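Local coordinates for protein lombricine kinase (Urechis caupo, PDB 3JPZ) that catalyses the reversible transfer of a phosphoryl group between ATP and the guanidino group of lombricine, as a member of the ATP:guanido phosphotransferase family, at residues E67-F72 / Q262-L267; P96-S101 / E238-G243; R143-A148 / F212-N217; G60-D65 / S192-D197. One frame throughout, in Å; residues are numbered along the deposited sequence. Where two conformers were deposited one is given.

Overall arrangement
All four contacts are buried, and they differ in what they join. Contacts 1 and 4 tie the N-terminal part, at 67-72 and 60-65, to the catalytic part; they adjoin through Ala63, whose CB packs on Ser68 and on the Tyr69 ring. Contact 3 packs helix 135-149 on a strand of the large antiparallel sheet, contact 2 sets a loop against helix 233-252, and they meet where Phe212 touches that helix. Contact 3 is almost wholly aliphatic, and contact 1 sets a tyrosine ring against two leucines. Contact 2 combines close backbone approach with apolar packing, while contact 4 pairs an isoleucine with serine hydroxyls. Contacts 2 and 4 lie on opposite sides of the chain's centre.

Contact 1 (E67-F72 / Q262-L267); sequences ESYEVF and QRLGYL
The interface between the short helix 68-71, within the N-terminal family region, and the hairpin of strands 260-261 and 265-266 in the catalytic region is formed here by Tyr69, Leu264 and Leu267. The leucines reach the tyrosine ring in different ways. Leu267 lays its CD2 methyl over one face: the CH-pi distance from CD2 to the Tyr69 ring centroid is 4.1 Å, at 25° from the ring normal. The offset is toward the rim, with Leu267 CD2 3.7 Å from Tyr69 CD2. Leu264 approaches obliquely instead, its CD1 lying 3.8 Å from Tyr69 CD1.

With chi1 at -74°, Tyr69 CG stands opposite its own carbonyl carbon, and the CB bond heads for the hairpin, carrying the ring up to the two leucine methyls, which both stand on the same side of its plane. The phenol end has a separate task: Tyr69 OH hydrogen-bonds to Cys268 O, just beyond the hairpin segment. Phe76 of helix 73-83 also meets the ring, their planes about 55° apart, and Leu264 extends the apolar packing to Ile80 of that helix. The buried tyrosine thus combines dispersion contacts along its ring with a polar tether at its hydroxyl, which together probably fix the ring's position.

Contact 2 (P96-S101 / E238-G243); sequences PDLDAS and ERFGRG
Backbone approaches backbone closely where the loop 96-101 runs alongside helix 233-252: the CA atoms of Leu98 and Gly241 are 4.9 Å apart, and those of Ala100 and Glu238 are 5.0 Å apart. Gly241, with no side chain, presents its bare CA to Leu98 at this close approach. An Asx turn shapes the loop, Asp97 OD1 accepting from Asp99 N at 3.1 Å from above the carboxylate plane.

Leu98 divides its side chain between two helix residues. Its CB lies 3.8 Å from Gly241 CA, while its CD2 meets the edge of the Phe240 ring near the ring plane, 4.0 Å from CE2, the two side chains crossing at about a right angle. Ala100 rests its CB 3.6 Å from Glu238 CA and also touches Glu238 CB.

The carboxylate of Glu238 leads away from the loop, its chain bent at chi2 (-77°), to a side-on salt bridge with Arg242 NE and NH2; the Arg242 NE to Glu238 OE2 distance is 3.0 Å. Arg242 has a second acidic partner, Asp155, bridged through NH1. Phe240 continues inward onto Ile118 and Thr120 of strand 113-122. Ile118 is predicted to bind ATP, and nearby Arg119 binds ADP in a structure of this protein; this chain holds no nucleotide. The bare glycine and alanine methyl are consistent with the close approach, Leu98 adds apolar contact at the Phe240 edge, and the helix pairs its charges away from the loop.

Contact 3 (R143-A148 / F212-N217); sequences RVITTA and FLIWIN
Aliphatic packing carries this contact, and Ile145 and Ile216 supply most of it. The CG2 branch of Ile145, rather than its longer CG1 arm, meets the strand: Ile145 CG2 lies 3.5 Å from Ile216 CD1 and 3.9 Å from Ile216 CG1. The terminal methyl of Ile216 also reaches the branch point of its partner, CD1 being 3.7 Å from Ile145 CB. The two isoleucines lie alongside one another, pointing opposite ways, and overlap flank to flank. Ile216 has an extended outer arm (chi2 -179°), which carries CD1 across to the helix. A looser methyl contact, 4.3 Å between Ile145 CG2 and Ile214 CG2, brings in the second inward-facing residue of the strand.

Contact with the helix backbone is slighter: Ile216 CD1 comes within 4.2 Å of Thr146 N. At the strand end Asn217 ND2 donates to Ala201 O and to Arg138 O, tying this end to the start of helix 135-149.

The segment axes lie 9.8 Å apart at closest approach, with 156° between their N-to-C directions, so helix 135-149 covers one face of the strand while running roughly against it. Strand 212-216 sits between antiparallel neighbours 203-207 and 222-229 in the large sheet of the catalytic region. Ile145 also touches Met222 of the latter strand, and Ile214 packs on Trp205, Val224 and Leu149, extending the hydrophobic layer between sheet and helix.

Contact 4 (G60-D65 / S192-D197); sequences GLIAGD and SASVRD
A purely apolar methyl faces two linked hydroxyls here: Ile62 CD1 lies 3.9 Å from Ser192 OG and 4.2 Å from Ser194 OG. Both branches of Ile62 rest on the Ser192 side chain from one side, CG2 and CD1 each 4.0 Å from Ser192 CB. A chi1 of -173° sets Ile62 CG1 trans to the main-chain nitrogen, and the extended arm (chi2 160°) brings its end methyl to the serine pair.

The hydroxyls form a short chain: Ser194 OG donates to Ser192 OG at 2.7 Å, and Ser192 OG bonds to Leu188 O one turn back in the helix. They lie just past the C-terminus of helix 187-191, which ends in a Schellman motif with Ala193 at the positive-phi C-prime position. Arg196 then binds the turn from the following loop: NE donates to Ala193 O at 2.8 Å, in the carbonyl plane and with an N-H...O angle of 155°.

On the other side, Ile62 belongs to the loop between helices 44-53 and 68-71. Pro50 of helix 44-53 touches both Ile62 and Ser192, while Pro131 packs on Ile62 and Ser194. Farther along, Asp197 reaches the dimer interface, where its backbone N bonds to Asp53 of the second subunit.

Contact 1 (E67-F72 / Q262-L267)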
loop_
_atom_site.group_PDB
_atom_site.type_symbol
_atom_site.label_atom_id
_atom_site.label_comp_id
_atom_site.label_asym_id
_atom_site.label_seq_id
_atom_site.Cartn_x
_atom_site.Cartn_y
_atom_site.Cartn_z
ATOM N N GLU A 67 -6.684 11.774 18.675
ATOM C CA GLU A 67 -6.291 11.249 19.966
ATOM C C GLU A 67 -4.867 10.697 19.913
ATOM O O GLU A 67 -4.204 10.558 20.934
ATOM C CB GLU A 67 -7.279 10.163 20.400
ATOM C CG GLU A 67 -8.633 10.695 20.901
ATOM C CD GLU A 67 -9.599 11.091 19.783
ATOM O OE1 GLU A 67 -9.236 11.008 18.591
ATOM O OE2 GLU A 67 -10.741 11.490 20.099
ATOM N N SER A 68 -4.400 10.396 18.712
ATOM C CA SER A 68 -3.047 9.888 18.529
ATOM C C SER A 68 -2.004 10.777 19.189
ATOM O O SER A 68 -1.042 10.286 19.764
ATOM C CB SER A 68 -2.729 9.758 17.045
ATOM O OG SER A 68 -3.398 8.649 16.484
ATOM N N TYR A 69 -2.189 12.085 19.106
ATOM C CA TYR A 69 -1.204 13.019 19.652
ATOM C C TYR A 69 -1.081 12.939 21.174
ATOM O O TYR A 69 -0.030 13.226 21.735
ATOM C CB TYR A 69 -1.527 14.444 19.198
ATOM C CG TYR A 69 -1.188 14.674 17.743
ATOM C CD1 TYR A 69 0.105 14.999 17.361
ATOM C CD2 TYR A 69 -2.146 14.540 16.753
ATOM C CE1 TYR A 69 0.427 15.202 16.038
ATOM C CE2 TYR A 69 -1.835 14.743 15.430
ATOM C CZ TYR A 69 -0.541 15.077 15.078
ATOM O OH TYR A 69 -0.201 15.283 13.760
ATOM N N GLU A 70 -2.145 12.539 21.856
ATOM C CA GLU A 70 -2.065 12.437 23.303
ATOM C C GLU A 70 -1.717 11.015 23.764
ATOM O O GLU A 70 -0.851 10.846 24.608
ATOM C CB GLU A 70 -3.346 12.949 23.963
ATOM C CG GLU A 70 -4.621 12.376 23.402
ATOM C CD GLU A 70 -5.795 12.544 24.347
ATOM O OE1 GLU A 70 -5.911 13.624 24.966
ATOM O OE2 GLU A 70 -6.599 11.596 24.471
ATOM N N VAL A 71 -2.366 9.998 23.205
ATOM C CA VAL A 71 -2.111 8.622 23.631
ATOM C C VAL A 71 -0.662 8.225 23.358
ATOM O O VAL A 71 -0.031 7.543 24.165
ATOM C CB VAL A 71 -3.073 7.627 22.951
ATOM C CG1 VAL A 71 -2.616 6.188 23.180
ATOM C CG2 VAL A 71 -4.475 7.827 23.476
ATOM N N PHE A 72 -0.138 8.661 22.221
ATOM C CA PHE A 72 1.269 8.460 21.891
ATOM C C PHE A 72 1.989 9.792 21.943
ATOM O O PHE A 72 2.883 10.071 21.148
ATOM C CB PHE A 72 1.374 7.808 20.522
ATOM C CG PHE A 72 0.464 6.632 20.373
ATOM C CD1 PHE A 72 0.706 5.470 21.084
ATOM C CD2 PHE A 72 -0.664 6.703 19.576
ATOM C CE1 PHE A 72 -0.141 4.392 20.973
ATOM C CE2 PHE A 72 -1.513 5.624 19.460
ATOM C CZ PHE A 72 -1.253 4.471 20.158
ATOM N N GLN A 262 -4.842 24.036 21.770
ATOM C CA GLN A 262 -4.081 25.221 22.125
ATOM C C GLN A 262 -2.590 24.999 21.930
ATOM O O GLN A 262 -1.862 25.931 21.600
ATOM C CB GLN A 262 -4.374 25.586 23.583
ATOM C CG GLN A 262 -4.011 27.001 23.975
ATOM C CD GLN A 262 -4.646 27.398 25.292
ATOM O OE1 GLN A 262 -4.781 26.575 26.197
ATOM N NE2 GLN A 262 -5.040 28.659 25.406
ATOM N N ARG A 263 -2.135 23.764 22.129
ATOM C CA ARG A 263 -0.707 23.460 22.039
ATOM C C ARG A 263 -0.192 23.352 20.603
ATOM O O ARG A 263 0.869 23.876 20.278
ATOM C CB ARG A 263 -0.375 22.167 22.791
ATOM C CG ARG A 263 1.014 21.615 22.466
ATOM C CD ARG A 263 1.316 20.337 23.241
ATOM N NE ARG A 263 2.385 19.539 22.637
ATOM C CZ ARG A 263 3.660 19.909 22.581
ATOM N NH1 ARG A 263 4.567 19.113 22.020
ATOM N NH2 ARG A 263 4.029 21.077 23.084
ATOM N N LEU A 264 -0.946 22.671 19.753
ATOM C CA LEU A 264 -0.463 22.293 18.434
ATOM C C LEU A 264 -1.202 23.004 17.313
ATOM O O LEU A 264 -0.926 22.770 16.140
ATOM C CB LEU A 264 -0.610 20.786 18.250
ATOM C CG LEU A 264 0.305 19.963 19.148
ATOM C CD1 LEU A 264 0.145 18.475 18.851
ATOM C CD2 LEU A 264 1.742 20.412 18.958
ATOM N N GLY A 265 -2.136 23.875 17.674
ATOM C CA GLY A 265 -2.954 24.542 16.684
ATOM C C GLY A 265 -3.781 23.520 15.940
ATOM O O GLY A 265 -4.348 22.608 16.542
ATOM N N TYR A 266 -3.845 23.657 14.624
ATOM C CA TYR A 266 -4.674 22.764 13.834
ATOM C C TYR A 266 -4.017 21.410 13.685
ATOM O O TYR A 266 -2.844 21.298 13.316
ATOM C CB TYR A 266 -5.018 23.386 12.479
ATOM C CG TYR A 266 -5.979 24.532 12.647
ATOM C CD1 TYR A 266 -7.275 24.308 13.096
ATOM C CD2 TYR A 266 -5.581 25.841 12.411
ATOM C CE1 TYR A 266 -8.155 25.349 13.280
ATOM C CE2 TYR A 266 -6.454 26.890 12.589
ATOM C CZ TYR A 266 -7.744 26.638 13.027
ATOM O OH TYR A 266 -8.625 27.676 13.207
ATOM N N LEU A 267 -4.791 20.381 13.995
ATOM C CA LEU A 267 -4.289 19.027 13.991
ATOM C C LEU A 267 -4.476 18.403 12.623
ATOM O O LEU A 267 -5.519 18.548 11.992
ATOM C CB LEU A 267 -5.001 18.204 15.062
ATOM C CG LEU A 267 -4.678 18.607 16.502
ATOM C CD1 LEU A 267 -5.778 18.141 17.444
ATOM C CD2 LEU A 267 -3.325 18.057 16.938
#

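Contact 2 (P96-S101 / E238-G243)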
loop_
_atom_site.group_PDB
_atom_site.type_symbol
_atom_site.label_atom_id
_atom_site.label_comp_id
_atom_site.label_asym_id
_atom_site.label_seq_id
_atom_site.Cartn_x
_atom_site.Cartn_y
_atom_site.Cartn_z
ATOM N N PRO A 96 -4.812 31.031 16.259
ATOM C CA PRO A 96 -4.934 31.259 14.817
ATOM C C PRO A 96 -5.169 32.729 14.504
ATOM O O PRO A 96 -5.930 33.391 15.203
ATOM C CB PRO A 96 -6.168 30.438 14.429
ATOM C CG PRO A 96 -6.384 29.484 15.552
ATOM C CD PRO A 96 -5.879 30.160 16.775
ATOM N N ASP A 97 -4.507 33.228 13.467
ATOM C CA ASP A 97 -4.708 34.593 13.007
ATOM C C ASP A 97 -4.973 34.615 11.501
ATOM O O ASP A 97 -4.049 34.568 10.692
ATOM C CB ASP A 97 -3.487 35.446 13.332
ATOM C CG ASP A 97 -3.727 36.923 13.083
ATOM O OD1 ASP A 97 -4.832 37.280 12.634
ATOM O OD2 ASP A 97 -2.813 37.730 13.339
ATOM N N LEU A 98 -6.247 34.672 11.137
ATOM C CA LEU A 98 -6.655 34.742 9.743
ATOM C C LEU A 98 -7.076 36.159 9.369
ATOM O O LEU A 98 -7.956 36.350 8.530
ATOM C CB LEU A 98 -7.832 33.790 9.496
ATOM C CG LEU A 98 -7.593 32.345 9.909
ATOM C CD1 LEU A 98 -8.856 31.475 9.728
ATOM C CD2 LEU A 98 -6.416 31.783 9.115
ATOM N N ASP A 99 -6.455 37.154 9.996
ATOM C CA ASP A 99 -6.886 38.534 9.817
ATOM C C ASP A 99 -6.047 39.230 8.752
ATOM O O ASP A 99 -5.000 39.819 9.042
ATOM C CB ASP A 99 -6.833 39.299 11.139
ATOM C CG ASP A 99 -7.496 40.655 11.048
ATOM O OD1 ASP A 99 -7.860 41.061 9.923
ATOM O OD2 ASP A 99 -7.651 41.315 12.096
ATOM N N ALA A 100 -6.532 39.151 7.516
ATOM C CA ALA A 100 -5.868 39.743 6.366
ATOM C C ALA A 100 -5.622 41.236 6.532
ATOM O O ALA A 100 -4.587 41.739 6.103
ATOM C CB ALA A 100 -6.687 39.487 5.115
ATOM N N SER A 101 -6.568 41.945 7.142
ATOM C CA SER A 101 -6.424 43.389 7.340
ATOM C C SER A 101 -5.158 43.741 8.130
ATOM O O SER A 101 -4.669 44.868 8.059
ATOM C CB SER A 101 -7.660 43.970 8.038
ATOM O OG SER A 101 -7.657 43.710 9.432
ATOM N N GLU A 238 -7.432 37.007 2.522
ATOM C CA GLU A 238 -8.726 37.503 2.990
ATOM C C GLU A 238 -9.812 36.492 2.688
ATOM O O GLU A 238 -10.682 36.229 3.517
ATOM C CB GLU A 238 -9.077 38.834 2.316
ATOM C CG GLU A 238 -10.328 39.513 2.895
ATOM C CD GLU A 238 -11.648 38.883 2.444
ATOM O OE1 GLU A 238 -11.714 38.311 1.326
ATOM O OE2 GLU A 238 -12.634 38.983 3.212
ATOM N N ARG A 239 -9.766 35.952 1.479
ATOM C CA ARG A 239 -10.714 34.939 1.043
ATOM C C ARG A 239 -10.442 33.652 1.805
ATOM O O ARG A 239 -11.351 32.962 2.232
ATOM C CB ARG A 239 -10.578 34.715 -0.466
ATOM C CG ARG A 239 -11.293 33.485 -1.004
ATOM C CD ARG A 239 -11.332 33.496 -2.529
ATOM N NE ARG A 239 -12.121 34.613 -3.041
ATOM C CZ ARG A 239 -11.613 35.692 -3.629
ATOM N NH1 ARG A 239 -10.301 35.809 -3.802
ATOM N NH2 ARG A 239 -12.424 36.652 -4.054
ATOM N N PHE A 240 -9.165 33.348 1.968
ATOM C CA PHE A 240 -8.719 32.179 2.698
ATOM C C PHE A 240 -9.383 32.087 4.077
ATOM O O PHE A 240 -10.037 31.100 4.401
ATOM C CB PHE A 240 -7.199 32.278 2.831
ATOM C CG PHE A 240 -6.562 31.142 3.554
ATOM C CD1 PHE A 240 -6.291 29.946 2.901
ATOM C CD2 PHE A 240 -6.175 31.284 4.877
ATOM C CE1 PHE A 240 -5.670 28.900 3.568
ATOM C CE2 PHE A 240 -5.557 30.249 5.541
ATOM C CZ PHE A 240 -5.305 29.049 4.883
ATOM N N GLY A 241 -9.210 33.126 4.885
ATOM C CA GLY A 241 -9.748 33.144 6.232
ATOM C C GLY A 241 -11.258 33.281 6.245
ATOM O O GLY A 241 -11.935 32.708 7.090
ATOM N N ARG A 242 -11.785 34.056 5.309
ATOM C CA ARG A 242 -13.225 34.218 5.189
ATOM C C ARG A 242 -13.869 32.868 4.889
ATOM O O ARG A 242 -14.881 32.501 5.483
ATOM C CB ARG A 242 -13.550 35.223 4.084
ATOM C CG ARG A 242 -15.036 35.376 3.805
ATOM C CD ARG A 242 -15.335 36.720 3.155
ATOM N NE ARG A 242 -14.517 36.950 1.966
ATOM C CZ ARG A 242 -14.754 36.403 0.780
ATOM N NH1 ARG A 242 -15.781 35.580 0.626
ATOM N NH2 ARG A 242 -13.961 36.671 -0.248
ATOM N N GLY A 243 -13.261 32.123 3.975
ATOM C CA GLY A 243 -13.765 30.818 3.593
ATOM C C GLY A 243 -13.660 29.806 4.721
ATOM O O GLY A 243 -14.585 29.036 4.968
#

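Contact 3 (R143-A148 / F212-N217)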
loop_
_atom_site.group_PDB
_atom_site.type_symbol
_atom_site.label_atom_id
_atom_site.label_comp_id
_atom_site.label_asym_id
_atom_site.label_seq_id
_atom_site.Cartn_x
_atom_site.Cartn_y
_atom_site.Cartn_z
ATOM N N ARG A 143 -19.426 14.210 3.707
ATOM C CA ARG A 143 -20.781 14.724 3.803
ATOM C C ARG A 143 -20.766 16.041 4.549
ATOM O O ARG A 143 -21.359 17.020 4.113
ATOM C CB ARG A 143 -21.701 13.751 4.525
ATOM C CG ARG A 143 -23.123 14.277 4.628
ATOM C CD ARG A 143 -24.063 13.289 5.294
ATOM N NE ARG A 143 -23.880 13.247 6.741
ATOM C CZ ARG A 143 -24.226 14.227 7.572
ATOM N NH1 ARG A 143 -24.766 15.348 7.106
ATOM N NH2 ARG A 143 -24.021 14.092 8.875
ATOM N N VAL A 144 -20.082 16.052 5.683
ATOM C CA VAL A 144 -20.013 17.230 6.529
ATOM C C VAL A 144 -19.454 18.418 5.751
ATOM O O VAL A 144 -20.060 19.483 5.708
ATOM C CB VAL A 144 -19.150 16.947 7.775
ATOM C CG1 VAL A 144 -18.842 18.222 8.531
ATOM C CG2 VAL A 144 -19.855 15.942 8.682
ATOM N N ILE A 145 -18.300 18.228 5.125
ATOM C CA ILE A 145 -17.652 19.306 4.390
ATOM C C ILE A 145 -18.496 19.748 3.193
ATOM O O ILE A 145 -18.662 20.934 2.940
ATOM C CB ILE A 145 -16.248 18.871 3.923
ATOM C CG1 ILE A 145 -15.387 18.522 5.139
ATOM C CG2 ILE A 145 -15.598 19.962 3.114
ATOM C CD1 ILE A 145 -14.049 17.903 4.796
ATOM N N THR A 146 -19.046 18.787 2.467
ATOM C CA THR A 146 -19.777 19.083 1.236
ATOM C C THR A 146 -21.112 19.807 1.485
ATOM O O THR A 146 -21.463 20.729 0.750
ATOM C CB THR A 146 -20.030 17.795 0.415
ATOM O OG1 THR A 146 -20.465 18.135 -0.907
ATOM C CG2 THR A 146 -21.077 16.930 1.084
ATOM N N THR A 147 -21.853 19.410 2.516
ATOM C CA THR A 147 -23.126 20.075 2.800
ATOM C C THR A 147 -22.876 21.428 3.466
ATOM O O THR A 147 -23.628 22.379 3.264
ATOM C CB THR A 147 -24.083 19.209 3.654
ATOM O OG1 THR A 147 -25.290 19.940 3.901
ATOM C CG2 THR A 147 -23.456 18.825 4.976
ATOM N N ALA A 148 -21.802 21.519 4.242
ATOM C CA ALA A 148 -21.391 22.792 4.815
ATOM C C ALA A 148 -21.002 23.752 3.694
ATOM O O ALA A 148 -21.240 24.960 3.777
ATOM C CB ALA A 148 -20.231 22.590 5.758
ATOM N N PHE A 212 -11.008 29.631 -4.931
ATOM C CA PHE A 212 -11.121 28.898 -3.680
ATOM C C PHE A 212 -11.391 27.444 -4.008
ATOM O O PHE A 212 -12.410 27.109 -4.609
ATOM C CB PHE A 212 -12.243 29.473 -2.816
ATOM C CG PHE A 212 -12.084 29.187 -1.351
ATOM C CD1 PHE A 212 -10.970 29.634 -0.662
ATOM C CD2 PHE A 212 -13.054 28.477 -0.661
ATOM C CE1 PHE A 212 -10.826 29.375 0.683
ATOM C CE2 PHE A 212 -12.915 28.215 0.683
ATOM C CZ PHE A 212 -11.801 28.661 1.357
ATOM N N LEU A 213 -10.466 26.585 -3.604
ATOM C CA LEU A 213 -10.460 25.188 -4.012
ATOM C C LEU A 213 -10.446 24.296 -2.779
ATOM O O LEU A 213 -9.731 24.549 -1.827
ATOM C CB LEU A 213 -9.238 24.908 -4.882
ATOM C CG LEU A 213 -8.878 23.438 -5.112
ATOM C CD1 LEU A 213 -9.900 22.750 -6.020
ATOM C CD2 LEU A 213 -7.473 23.365 -5.701
ATOM N N ILE A 214 -11.241 23.241 -2.812
ATOM C CA ILE A 214 -11.404 22.373 -1.665
ATOM C C ILE A 214 -11.175 20.945 -2.126
ATOM O O ILE A 214 -11.831 20.487 -3.051
ATOM C CB ILE A 214 -12.828 22.510 -1.088
ATOM C CG1 ILE A 214 -13.064 23.936 -0.576
ATOM C CG2 ILE A 214 -13.091 21.476 0.003
ATOM C CD1 ILE A 214 -12.222 24.324 0.619
ATOM N N TRP A 215 -10.217 20.254 -1.521
ATOM C CA TRP A 215 -10.055 18.815 -1.749
ATOM C C TRP A 215 -10.521 18.071 -0.518
ATOM O O TRP A 215 -10.096 18.372 0.593
ATOM C CB TRP A 215 -8.609 18.418 -1.982
ATOM C CG TRP A 215 -8.019 18.843 -3.262
ATOM C CD1 TRP A 215 -8.660 19.385 -4.327
ATOM C CD2 TRP A 215 -6.647 18.717 -3.632
ATOM N NE1 TRP A 215 -7.764 19.624 -5.341
ATOM C CE2 TRP A 215 -6.520 19.217 -4.938
ATOM C CE3 TRP A 215 -5.509 18.221 -2.984
ATOM C CZ2 TRP A 215 -5.293 19.249 -5.611
ATOM C CZ3 TRP A 215 -4.291 18.258 -3.654
ATOM C CH2 TRP A 215 -4.198 18.764 -4.954
ATOM N N ILE A 216 -11.369 17.082 -0.719
ATOM C CA ILE A 216 -11.841 16.267 0.382
ATOM C C ILE A 216 -11.201 14.886 0.325
ATOM O O ILE A 216 -11.216 14.214 -0.707
ATOM C CB ILE A 216 -13.377 16.155 0.373
ATOM C CG1 ILE A 216 -14.000 17.544 0.518
ATOM C CG2 ILE A 216 -13.862 15.236 1.495
ATOM C CD1 ILE A 216 -15.501 17.542 0.535
ATOM N N ASN A 217 -10.603 14.494 1.442
ATOM C CA ASN A 217 -10.172 13.127 1.662
ATOM C C ASN A 217 -9.055 12.695 0.717
ATOM O O ASN A 217 -8.936 11.524 0.379
ATOM C CB ASN A 217 -11.381 12.177 1.623
ATOM C CG ASN A 217 -12.216 12.255 2.902
ATOM O OD1 ASN A 217 -11.679 12.457 3.989
ATOM N ND2 ASN A 217 -13.525 12.112 2.777
#

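Contact 4 (G60-D65 / S192-D197)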
loop_
_atom_site.group_PDB
_atom_site.type_symbol
_atom_site.label_atom_id
_atom_site.label_comp_id
_atom_site.label_asym_id
_atom_site.label_seq_id
_atom_site.Cartn_x
_atom_site.Cartn_y
_atom_site.Cartn_z
ATOM N N GLY A 60 8.069 9.512 9.247
ATOM C CA GLY A 60 7.621 8.150 9.465
ATOM C C GLY A 60 6.518 8.019 10.497
ATOM O O GLY A 60 6.076 6.912 10.808
ATOM N N LEU A 61 6.086 9.147 11.045
ATOM C CA LEU A 61 5.050 9.150 12.071
ATOM C C LEU A 61 3.775 9.767 11.526
ATOM O O LEU A 61 3.807 10.812 10.895
ATOM C CB LEU A 61 5.516 9.932 13.298
ATOM C CG LEU A 61 4.519 9.997 14.453
ATOM C CD1 LEU A 61 4.287 8.603 15.012
ATOM C CD2 LEU A 61 5.006 10.944 15.542
ATOM N N ILE A 62 2.642 9.129 11.785
ATOM C CA ILE A 62 1.373 9.658 11.314
ATOM C C ILE A 62 0.244 9.319 12.284
ATOM O O ILE A 62 0.186 8.227 12.833
ATOM C CB ILE A 62 1.050 9.137 9.905
ATOM C CG1 ILE A 62 -0.195 9.836 9.357
ATOM C CG2 ILE A 62 0.880 7.625 9.933
ATOM C CD1 ILE A 62 -0.333 9.763 7.852
ATOM N N ALA A 63 -0.633 10.284 12.522
ATOM C CA ALA A 63 -1.748 10.078 13.429
ATOM C C ALA A 63 -2.843 9.319 12.721
ATOM O O ALA A 63 -3.207 9.639 11.589
ATOM C CB ALA A 63 -2.272 11.421 13.943
ATOM N N GLY A 64 -3.358 8.293 13.380
ATOM C CA GLY A 64 -4.555 7.638 12.903
ATOM C C GLY A 64 -5.771 8.480 13.243
ATOM O O GLY A 64 -6.814 8.387 12.594
ATOM N N ASP A 65 -5.635 9.304 14.272
ATOM C CA ASP A 65 -6.734 10.142 14.733
ATOM C C ASP A 65 -6.232 11.247 15.659
ATOM O O ASP A 65 -5.051 11.301 15.995
ATOM C CB ASP A 65 -7.814 9.294 15.418
ATOM C CG ASP A 65 -7.354 8.674 16.744
ATOM O OD1 ASP A 65 -6.183 8.841 17.142
ATOM O OD2 ASP A 65 -8.188 8.008 17.401
ATOM N N SER A 192 0.724 4.255 5.019
ATOM C CA SER A 192 -0.170 4.557 6.143
ATOM C C SER A 192 -1.602 4.081 5.880
ATOM O O SER A 192 -2.515 4.365 6.657
ATOM C CB SER A 192 -0.174 6.060 6.450
ATOM O OG SER A 192 -0.693 6.809 5.368
ATOM N N ALA A 193 -1.780 3.349 4.789
ATOM C CA ALA A 193 -3.098 2.939 4.331
ATOM C C ALA A 193 -4.014 4.145 4.223
ATOM O O ALA A 193 -5.206 4.044 4.483
ATOM C CB ALA A 193 -3.694 1.905 5.277
ATOM N N SER A 194 -3.460 5.287 3.832
ATOM C CA SER A 194 -4.260 6.492 3.699
ATOM C C SER A 194 -4.923 6.597 2.332
ATOM O O SER A 194 -5.671 7.534 2.080
ATOM C CB SER A 194 -3.414 7.729 3.979
ATOM O OG SER A 194 -3.170 7.862 5.366
ATOM N N VAL A 195 -4.670 5.627 1.459
ATOM C CA VAL A 195 -5.291 5.616 0.128
ATOM C C VAL A 195 -6.327 4.483 -0.057
ATOM O O VAL A 195 -6.646 4.095 -1.173
ATOM C CB VAL A 195 -4.223 5.560 -1.004
ATOM C CG1 VAL A 195 -3.324 6.789 -0.953
ATOM C CG2 VAL A 195 -3.379 4.307 -0.918
ATOM N N ARG A 196 -6.877 3.984 1.043
ATOM C CA ARG A 196 -7.867 2.910 0.982
ATOM C C ARG A 196 -9.178 3.328 0.329
ATOM O O ARG A 196 -9.639 4.446 0.501
ATOM C CB ARG A 196 -8.167 2.391 2.385
ATOM C CG ARG A 196 -7.215 1.325 2.875
ATOM C CD ARG A 196 -7.358 1.099 4.379
ATOM N NE ARG A 196 -7.309 2.371 5.094
ATOM C CZ ARG A 196 -8.335 2.919 5.737
ATOM N NH1 ARG A 196 -9.517 2.303 5.802
ATOM N NH2 ARG A 196 -8.167 4.083 6.327
ATOM N N ASP A 197 -9.782 2.393 -0.397
ATOM C CA ASP A 197 -11.082 2.592 -1.025
ATOM C C ASP A 197 -11.105 3.760 -1.996
ATOM O O ASP A 197 -12.144 4.383 -2.188
ATOM C CB ASP A 197 -12.146 2.816 0.043
ATOM C CG ASP A 197 -11.982 1.898 1.219
ATOM O OD1 ASP A 197 -12.152 0.680 1.041
ATOM O OD2 ASP A 197 -11.671 2.394 2.320
#